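Local coordinates for protein 30kLP (Treponema pallidum, PDB 3K8I) that alters membrane permeability at acidic pH, acting at the outer membrane as a lipoprotein that might take part in ligand transport, at residues A[19-24]-A[164-169]. Sequence-based numbering, arbitrary orientation.
Sequences ADVYLY and LYIKNG
Tyr22 and Tyr165 face each other as a hydrogen-bonded antiparallel pair, Tyr22 N to Tyr165 O and Tyr165 N to Tyr22 O both measuring 2.8 Å. Their rings extend from the same side of the sheet, CD2 of Tyr22 lying 4.0 Å from CD2 of Tyr165, and both offer apolar surface to Phe149 of helix 147-153, while the Tyr22 hydroxyl can still bond at the far end. The non-hydrogen-bonded pairs Val21-Ile166 and Leu23-Leu164 turn to the other face. There CD1 of Leu164 touches both CG1 of Val21 (3.7 Å) and CD1 of Leu23 (3.8 Å); a chi1 of -167°, setting CG opposite the backbone N, helps bring this branch toward strand 21-26. Phe172 of helix 170-173 packs against Val21 and Ile166.

Just before strand 21-26 and just after strand 162-166, Lys167 N donates to Asp20 O, which also accepts from a water bound by Asn168 N. The long, extended lysine chain carries NZ to Ala19 O (3.0 Å), at the edge of the Tyr22 ring and near its plane. Tyr22 OH accepts a rather long bond from Ala19 N (3.3 Å) and is also hydrogen-bonded to Gly16 O. Asp20 OD2 takes Ala63 N; Asp20 and Val21 both face Phe61, a classic beta bulge. Backbone pairing thus joins the strands within the half-barrel; where it ends, lysine ammonium and tyrosine hydroxyl hold Ala19 O and N.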
loop_
_atom_site.group_PDB
_atom_site.type_symbol
_atom_site.label_atom_id
_atom_site.label_comp_id
_atom_site.label_asym_id
_atom_site.label_seq_id
_atom_site.Cartn_x
_atom_site.Cartn_y
_atom_site.Cartn_z
ATOM N N ALA A 19 4.359 16.346 27.584
ATOM C CA ALA A 19 3.424 16.378 26.468
ATOM C C ALA A 19 3.067 14.987 25.980
ATOM O O ALA A 19 3.773 14.013 26.261
ATOM C CB ALA A 19 3.968 17.222 25.322
ATOM N N ASP A 20 1.971 14.902 25.240
ATOM C CA ASP A 20 1.478 13.627 24.745
ATOM C C ASP A 20 2.109 13.260 23.410
ATOM O O ASP A 20 2.382 12.080 23.146
ATOM C CB ASP A 20 -0.043 13.669 24.656
ATOM C CG ASP A 20 -0.687 13.816 26.021
ATOM O OD1 ASP A 20 -0.615 12.864 26.829
ATOM O OD2 ASP A 20 -1.245 14.885 26.299
ATOM N N VAL A 21 2.346 14.275 22.579
ATOM C CA VAL A 21 2.976 14.094 21.272
ATOM C C VAL A 21 4.076 15.131 21.117
ATOM O O VAL A 21 3.888 16.286 21.477
ATOM C CB VAL A 21 1.985 14.252 20.094
ATOM C CG1 VAL A 21 2.684 13.946 18.761
ATOM C CG2 VAL A 21 0.762 13.345 20.264
ATOM N N TYR A 22 5.225 14.697 20.612
ATOM C CA TYR A 22 6.292 15.595 20.215
ATOM C C TYR A 22 6.567 15.470 18.715
ATOM O O TYR A 22 6.472 14.388 18.138
ATOM C CB TYR A 22 7.563 15.326 21.017
ATOM C CG TYR A 22 7.495 15.766 22.461
ATOM C CD1 TYR A 22 7.928 17.044 22.845
ATOM C CD2 TYR A 22 7.019 14.904 23.453
ATOM C CE1 TYR A 22 7.872 17.456 24.172
ATOM C CE2 TYR A 22 6.966 15.304 24.803
ATOM C CZ TYR A 22 7.386 16.585 25.144
ATOM O OH TYR A 22 7.345 16.997 26.451
ATOM N N LEU A 23 6.869 16.602 18.090
ATOM C CA LEU A 23 7.191 16.648 16.672
ATOM C C LEU A 23 8.500 17.390 16.449
ATOM O O LEU A 23 8.786 18.392 17.119
ATOM C CB LEU A 23 6.070 17.359 15.915
ATOM C CG LEU A 23 6.249 17.749 14.448
ATOM C CD1 LEU A 23 6.038 16.530 13.554
ATOM C CD2 LEU A 23 5.287 18.872 14.084
ATOM N N TYR A 24 9.297 16.866 15.524
ATOM C CA TYR A 24 10.393 17.596 14.901
ATOM C C TYR A 24 10.114 17.714 13.416
ATOM O O TYR A 24 9.893 16.710 12.729
ATOM C CB TYR A 24 11.712 16.867 15.103
ATOM C CG TYR A 24 12.895 17.546 14.451
ATOM C CD1 TYR A 24 13.345 18.788 14.903
ATOM C CD2 TYR A 24 13.586 16.936 13.411
ATOM C CE1 TYR A 24 14.438 19.410 14.320
ATOM C CE2 TYR A 24 14.690 17.557 12.812
ATOM C CZ TYR A 24 15.107 18.790 13.280
ATOM O OH TYR A 24 16.191 19.412 12.713
ATOM N N LEU A 164 8.269 12.060 14.893
ATOM C CA LEU A 164 7.064 12.161 15.697
ATOM C C LEU A 164 7.147 11.147 16.822
ATOM O O LEU A 164 7.489 9.993 16.593
ATOM C CB LEU A 164 5.819 11.923 14.825
ATOM C CG LEU A 164 4.426 12.261 15.359
ATOM C CD1 LEU A 164 4.166 13.763 15.374
ATOM C CD2 LEU A 164 3.369 11.550 14.508
ATOM N N TYR A 165 6.872 11.587 18.043
ATOM C CA TYR A 165 6.887 10.697 19.197
ATOM C C TYR A 165 5.587 10.798 19.972
ATOM O O TYR A 165 5.223 11.865 20.466
ATOM C CB TYR A 165 8.075 11.029 20.098
ATOM C CG TYR A 165 8.039 10.386 21.462
ATOM C CD1 TYR A 165 7.940 9.009 21.608
ATOM C CD2 TYR A 165 8.132 11.162 22.608
ATOM C CE1 TYR A 165 7.928 8.427 22.862
ATOM C CE2 TYR A 165 8.124 10.591 23.863
ATOM C CZ TYR A 165 8.018 9.228 23.987
ATOM O OH TYR A 165 8.004 8.671 25.247
ATOM N N ILE A 166 4.895 9.674 20.073
ATOM C CA ILE A 166 3.594 9.605 20.719
ATOM C C ILE A 166 3.742 8.713 21.943
ATOM O O ILE A 166 4.056 7.529 21.808
ATOM C CB ILE A 166 2.532 9.054 19.735
ATOM C CG1 ILE A 166 2.464 9.950 18.501
ATOM C CG2 ILE A 166 1.143 8.938 20.398
ATOM C CD1 ILE A 166 1.999 9.230 17.239
ATOM N N LYS A 167 3.550 9.292 23.132
ATOM C CA LYS A 167 3.652 8.560 24.390
ATOM C C LYS A 167 2.671 7.391 24.494
ATOM O O LYS A 167 2.999 6.353 25.071
ATOM C CB LYS A 167 3.486 9.499 25.590
ATOM C CG LYS A 167 4.803 9.853 26.264
ATOM C CD LYS A 167 4.733 11.139 27.057
ATOM C CE LYS A 167 6.145 11.598 27.459
ATOM N NZ LYS A 167 6.280 13.074 27.681
ATOM N N ASN A 168 1.480 7.559 23.923
ATOM C CA ASN A 168 0.493 6.491 23.919
ATOM C C ASN A 168 -0.141 6.281 22.551
ATOM O O ASN A 168 -1.110 6.949 22.191
ATOM C CB ASN A 168 -0.579 6.749 24.977
ATOM C CG ASN A 168 -1.196 5.461 25.507
ATOM O OD1 ASN A 168 -1.824 4.698 24.764
ATOM N ND2 ASN A 168 -1.027 5.222 26.804
ATOM N N GLY A 169 0.427 5.360 21.783
ATOM C CA GLY A 169 -0.132 5.004 20.486
ATOM C C GLY A 169 -1.592 4.607 20.598
ATOM O O GLY A 169 -2.392 4.917 19.711
HETATM O O HOH W 1 0.246 10.147 23.658
#